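Local coordinates for putative phosphosugar isomerase (Clostridium difficile, PDB 3G68) that probably acts as an isomerase on phosphorylated sugars, using tandem SIS (sugar isomerase) domains of the kind found in the GlmS family, at the interface of chains A and B and the interface of chains A and C. Coordinates in Å, arbitrary orientation; residue numbers count along the deposited sequence, not the author numbering. Chains: chain A/B/C, Putative phosphosugar isomerase.

Contact 1 and contact 2 lie on opposite flanks of chain A, and their C-alpha centres are about 26 Å apart. They share no residue. Contact 1 uses the N-terminal helical region of chain A against chain B, and it is rich in water. Contact 2 uses the end of helix 220-234 and the C-terminal tail of chain A against chain C. The A-C interface is two-fold symmetric, whereas the A-B interface is not an exact two-fold. The pair may therefore be unlike joints within the four-copy deposited assembly. Contact 2 is the likelier to belong to a functional dimer, since it gathers probable active-site elements.

Contact 1: the interface of chains A and B. Residues chain A 6, 9-10, 13; chain B 16, 181, 185.
The carboxylate of A:Glu10 stacks on the side-chain amide of B:Asn185. The two planes are 13° apart, and A:Glu10 CD is 3.4 Å from B:Asn185 CG. The two side chains run nearly perpendicular. A:Glu10 reaches over because CG sits between the backbone N and the carbonyl carbon (chi1 66°) and the chain then runs extended. The modelled amide N-H groups do not aim at the carboxylate, so this is a face-to-face contact and not a hydrogen bond.

The CB of A:Glu10 lies on one face of the B:Arg16 guanidinium, toward its rim and 3.5 Å above the plane. A water links A:Glu10 OE1, at 2.7 Å, with B:Arg16 NE and NH2 and with B:Leu181 O. The opposite charges may still steady each other across it.

A second water takes a bond from B:Arg16 NH2 over 2.8 Å. It also binds A:Asp6 O and B:Asn185 OD1. These two acceptors clash as modelled, 3.1 Å apart. The amide orientation is doubtful; exchanging its O and N would let it donate to A:Asp6 O. A third water joins A:Asp6 OD2 to B:Asn185 O.

A:Val13 lies across the extended B:Arg16 chain, with its CG1 3.8 Å from CD. The same methyl meets B:Leu181 CD2.

Chain A contributes helix 4-9, the turn after it and the start of helix 11-25. Chain B contributes helix 4-20, the end of helix 170-184 and B:Asn185 just beyond it. This water-mediated helix-to-helix patch of the deposited assembly may not be a functional contact.

Contact 2: the interface of chains A and C. Residues chain A 232, 235, 336-338; chain C 251-252.
The backbone oxygen of C:Asn252 binds a water, 2.8 Å from C:Asn252 O, that links it to A:Lys337 NZ, the side-chain amine, at 3.0 Å. The aliphatic part of A:Arg235 runs alongside, a carbon contact with CG 3.3 Å from the same oxygen. A:Lys337 reaches the water with CG anti to the backbone N, an extended chain and a bend at the tip (chi4 79°). Its CD also passes C:Tyr251 O.

The C:Asn252 amide points into chain A. Its plane is 12° from the A:Arg235 guanidinium plane, although the side chains meet at a slant. C:Asn252 ND2 is 3.0 Å from A:Lys337 N. Both are donors as modelled, so no bond can be claimed; a flipped amide would make one plausible. C:Asn252 CB packs 4.0 Å from A:Glu232 CA.

Within chain A, the A:Arg235 NE-H bonds to A:Glu232 O over 2.9 Å and is nearly straight (172° at H). The oxygen lies in the guanidinium plane. This bond helps hold the arginine side chain alongside C:Asn252.

The hydroxyl of C:Tyr251 meets A:Pro336 CB at 3.7 Å. Its water link to the poorly ordered A:Asp338 is doubtful.

By sequence, A:Glu232 probably matches a catalytic glutamate of GlmS isomerase domains. A:Lys337 lies in the C-terminal tail motif that lines the GlmS active site. The site joins the end of helix 220-234 and the C-terminal tail of chain A to 3-10 helix 250-253 of chain C.

Contact 1: the interface of chains A and B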
ATOM      1  N   ASP A   6      25.589  -2.259  12.017  1.00 11.21           N
ATOM      2  CA  ASP A   6      26.501  -1.145  12.272  1.00 11.34           C
ATOM      3  C   ASP A   6      25.753   0.187  12.262  1.00  9.66           C
ATOM      4  O   ASP A   6      25.953   1.031  13.127  1.00 10.03           O
ATOM      5  CB  ASP A   6      27.637  -1.101  11.222  1.00 10.35           C
ATOM      6  CG  ASP A   6      28.666  -2.221  11.393  1.00 11.09           C
ATOM      7  OD1 ASP A   6      28.778  -2.799  12.502  1.00 13.75           O
ATOM      8  OD2 ASP A   6      29.343  -2.544  10.409  1.00 14.23           O
ATOM      9  N   LEU A   9      23.217   0.538  15.244  1.00  8.61           N
ATOM     10  CA  LEU A   9      23.893   0.734  16.510  1.00  9.16           C
ATOM     11  C   LEU A   9      24.429   2.151  16.742  1.00  9.90           C
ATOM     12  O   LEU A   9      24.564   2.567  17.888  1.00  7.90           O
ATOM     13  CB  LEU A   9      24.961  -0.361  16.768  1.00 10.00           C
ATOM     14  CG  LEU A   9      24.383  -1.767  17.108  1.00 14.49           C
ATOM     15  CD1 LEU A   9      25.504  -2.799  17.240  1.00 17.40           C
ATOM     16  CD2 LEU A   9      23.549  -1.782  18.373  1.00 18.07           C
ATOM     17  N   GLU A  10      24.745   2.870  15.665  1.00  8.48           N
ATOM     18  CA  GLU A  10      25.153   4.291  15.771  1.00  8.71           C
ATOM     19  C   GLU A  10      23.964   5.258  15.687  1.00  8.83           C
ATOM     20  O   GLU A  10      24.151   6.475  15.776  1.00  9.63           O
ATOM     21  CB  GLU A  10      26.185   4.666  14.712  1.00  8.35           C
ATOM     22  CG  GLU A  10      25.696   4.627  13.229  1.00  8.41           C
ATOM     23  CD  GLU A  10      26.585   5.386  12.290  1.00  8.84           C
ATOM     24  OE1 GLU A  10      27.464   6.150  12.739  1.00 10.37           O
ATOM     25  OE2 GLU A  10      26.408   5.242  11.078  1.00 11.03           O
ATOM     26  N   VAL A  13      23.496   7.925  18.752  1.00  8.14           N
ATOM     27  CA  VAL A  13      24.413   9.063  18.839  1.00  6.38           C
ATOM     28  C   VAL A  13      24.144  10.083  17.734  1.00  7.22           C
ATOM     29  O   VAL A  13      24.260  11.297  17.960  1.00  9.26           O
ATOM     30  CB  VAL A  13      25.923   8.628  18.880  1.00  7.52           C
ATOM     31  CG1 VAL A  13      26.320   7.989  17.534  1.00  4.56           C
ATOM     32  CG2 VAL A  13      26.810   9.861  19.234  1.00  8.11           C
TER
ATOM     33  N   ARG B  16      31.557   7.010  21.115  1.00  9.25           N
ATOM     34  CA  ARG B  16      30.256   7.673  20.933  1.00  9.04           C
ATOM     35  C   ARG B  16      29.750   8.305  22.235  1.00 10.95           C
ATOM     36  O   ARG B  16      29.160   9.392  22.192  1.00 12.17           O
ATOM     37  CB  ARG B  16      29.230   6.707  20.408  1.00 10.32           C
ATOM     38  CG  ARG B  16      29.500   6.314  18.998  1.00 11.05           C
ATOM     39  CD  ARG B  16      28.682   5.162  18.643  1.00 13.52           C
ATOM     40  NE  ARG B  16      29.069   4.711  17.330  1.00 17.37           N
ATOM     41  CZ  ARG B  16      28.995   3.461  16.911  1.00 18.30           C
ATOM     42  NH1 ARG B  16      28.552   2.502  17.712  1.00 16.06           N
ATOM     43  NH2 ARG B  16      29.385   3.186  15.685  1.00 16.45           N
ATOM     44  N   LEU B 181      32.322  10.514  13.529  1.00  9.52           N
ATOM     45  CA  LEU B 181      31.369   9.393  13.681  1.00  9.42           C
ATOM     46  C   LEU B 181      31.407   8.455  12.467  1.00  9.21           C
ATOM     47  O   LEU B 181      31.287   7.236  12.599  1.00 10.17           O
ATOM     48  CB  LEU B 181      29.948   9.916  13.947  1.00  8.87           C
ATOM     49  CG  LEU B 181      29.704  10.489  15.338  1.00 10.54           C
ATOM     50  CD1 LEU B 181      28.298  11.149  15.412  1.00 11.41           C
ATOM     51  CD2 LEU B 181      29.858   9.394  16.434  1.00  8.29           C
ATOM     52  N   ASN B 185      32.294   4.423  12.773  1.00  9.87           N
ATOM     53  CA  ASN B 185      31.382   3.414  12.265  0.70 10.09           C
ATOM     54  C   ASN B 185      32.022   2.373  11.335  1.00 10.68           C
ATOM     55  O   ASN B 185      31.428   1.342  11.053  1.00  9.70           O
ATOM     56  CB  ASN B 185      30.185   4.044  11.552  0.70 10.41           C
ATOM     57  CG  ASN B 185      29.008   3.082  11.481  0.70  9.47           C
ATOM     58  OD1 ASN B 185      28.644   2.470  12.487  0.70 16.15           O
ATOM     59  ND2 ASN B 185      28.420   2.943  10.314  0.70 13.12           N
TER
HETATM   60  O   HOH W   1      29.494   6.163  14.527  1.00 10.05           O
HETATM   61  O   HOH W   2      31.783  -1.235  10.622  1.00 10.54           O
HETATM   62  O   HOH W   3      28.204   0.857  14.612  1.00 23.36           O

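Contact 2: the interface of chains A and C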
ATOM      1  N   GLU A 232      12.889  -6.056   0.479  1.00  9.76           N
ATOM      2  CA  GLU A 232      14.163  -5.804  -0.160  1.00  9.47           C
ATOM      3  C   GLU A 232      15.256  -6.771   0.263  1.00  9.56           C
ATOM      4  O   GLU A 232      16.138  -7.100  -0.543  1.00  9.21           O
ATOM      5  CB  GLU A 232      14.638  -4.355   0.115  1.00  8.70           C
ATOM      6  CG  GLU A 232      13.818  -3.282  -0.561  1.00  9.20           C
ATOM      7  CD  GLU A 232      14.188  -1.864  -0.152  1.00 11.22           C
ATOM      8  OE1 GLU A 232      14.963  -1.680   0.802  1.00 17.69           O
ATOM      9  OE2 GLU A 232      13.678  -0.917  -0.793  1.00 12.00           O
ATOM     10  N   ARG A 235      13.399 -10.800   0.139  1.00  8.60           N
ATOM     11  CA  ARG A 235      13.129 -11.045  -1.306  1.00  8.82           C
ATOM     12  C   ARG A 235      12.018 -12.055  -1.575  1.00  9.23           C
ATOM     13  O   ARG A 235      12.146 -13.020  -2.333  1.00  6.49           O
ATOM     14  CB  ARG A 235      14.419 -11.372  -1.989  1.00 10.77           C
ATOM     15  CG  ARG A 235      15.302 -10.182  -1.894  1.00 17.32           C
ATOM     16  CD  ARG A 235      16.645 -10.377  -2.410  1.00 19.07           C
ATOM     17  NE  ARG A 235      17.419  -9.177  -2.083  1.00 18.98           N
ATOM     18  CZ  ARG A 235      18.709  -9.034  -2.349  1.00 21.97           C
ATOM     19  NH1 ARG A 235      19.387  -9.974  -3.000  1.00 19.81           N
ATOM     20  NH2 ARG A 235      19.314  -7.925  -1.982  1.00 21.93           N
ATOM     21  N   PRO A 336      21.915  -4.865  -3.500  1.00 31.99           N
ATOM     22  CA  PRO A 336      20.680  -5.254  -4.227  1.00 32.61           C
ATOM     23  C   PRO A 336      20.830  -6.426  -5.187  1.00 31.56           C
ATOM     24  O   PRO A 336      21.947  -6.773  -5.589  1.00 29.80           O
ATOM     25  CB  PRO A 336      20.289  -3.989  -5.012  1.00 33.31           C
ATOM     26  CG  PRO A 336      21.277  -2.924  -4.616  1.00 34.84           C
ATOM     27  CD  PRO A 336      22.446  -3.568  -3.958  1.00 32.73           C
ATOM     28  N   LYS A 337      19.690  -7.039  -5.510  1.00 31.87           N
ATOM     29  CA  LYS A 337      19.572  -8.145  -6.481  1.00 32.17           C
ATOM     30  C   LYS A 337      20.309  -7.868  -7.782  1.00 33.88           C
ATOM     31  O   LYS A 337      20.966  -8.756  -8.345  1.00 33.51           O
ATOM     32  CB  LYS A 337      18.095  -8.367  -6.811  1.00 32.43           C
ATOM     33  CG  LYS A 337      17.790  -9.410  -7.876  1.00 27.12           C
ATOM     34  CD  LYS A 337      16.295  -9.413  -8.164  1.00 24.54           C
ATOM     35  CE  LYS A 337      15.926 -10.410  -9.263  1.00 27.25           C
ATOM     36  NZ  LYS A 337      15.867 -11.808  -8.780  1.00 23.76           N
ATOM     37  N   ASP A 338      20.157  -6.639  -8.259  1.00 34.77           N
ATOM     38  CA  ASP A 338      20.749  -6.198  -9.500  1.00 35.84           C
ATOM     39  C   ASP A 338      21.242  -4.772  -9.263  1.00 36.23           C
ATOM     40  O   ASP A 338      20.447  -3.845  -9.092  1.00 35.22           O
ATOM     41  CB  ASP A 338      19.700  -6.266 -10.618  1.00 36.14           C
ATOM     42  CG  ASP A 338      20.263  -5.935 -11.994  1.00 40.17           C
ATOM     43  OD1 ASP A 338      21.385  -5.374 -12.102  1.00 41.19           O
ATOM     44  OD2 ASP A 338      19.553  -6.230 -12.985  1.00 43.70           O
TER
ATOM     45  N   TYR C 251      11.828  -4.381  -7.216  1.00  9.22           N
ATOM     46  CA  TYR C 251      12.477  -5.329  -8.151  1.00 11.94           C
ATOM     47  C   TYR C 251      13.320  -6.387  -7.425  1.00 11.07           C
ATOM     48  O   TYR C 251      13.495  -7.479  -7.932  1.00  9.71           O
ATOM     49  CB  TYR C 251      13.353  -4.587  -9.174  1.00 13.87           C
ATOM     50  CG  TYR C 251      14.515  -3.872  -8.545  1.00 16.01           C
ATOM     51  CD1 TYR C 251      14.379  -2.566  -8.072  1.00 13.66           C
ATOM     52  CD2 TYR C 251      15.753  -4.490  -8.426  1.00 15.80           C
ATOM     53  CE1 TYR C 251      15.448  -1.909  -7.485  1.00 14.36           C
ATOM     54  CE2 TYR C 251      16.813  -3.844  -7.825  1.00 13.69           C
ATOM     55  CZ  TYR C 251      16.670  -2.562  -7.366  1.00 16.69           C
ATOM     56  OH  TYR C 251      17.747  -1.904  -6.788  1.00 19.71           O
ATOM     57  N   ASN C 252      13.832  -6.048  -6.234  1.00  6.94           N
ATOM     58  CA  ASN C 252      14.633  -6.968  -5.433  1.00  9.12           C
ATOM     59  C   ASN C 252      13.946  -8.289  -5.136  1.00  8.79           C
ATOM     60  O   ASN C 252      14.626  -9.287  -4.966  1.00  8.77           O
ATOM     61  CB  ASN C 252      14.970  -6.329  -4.063  1.00 10.45           C
ATOM     62  CG  ASN C 252      16.041  -5.292  -4.148  1.00 13.44           C
ATOM     63  OD1 ASN C 252      15.837  -4.117  -3.801  1.00 20.24           O
ATOM     64  ND2 ASN C 252      17.196  -5.698  -4.646  1.00 11.48           N
TER
HETATM   65  O   HOH W   4      14.697 -11.845  -5.992  1.00 14.58           O
HETATM   66  O   HOH W   5      20.200  -1.625  -8.104  1.00 38.04           O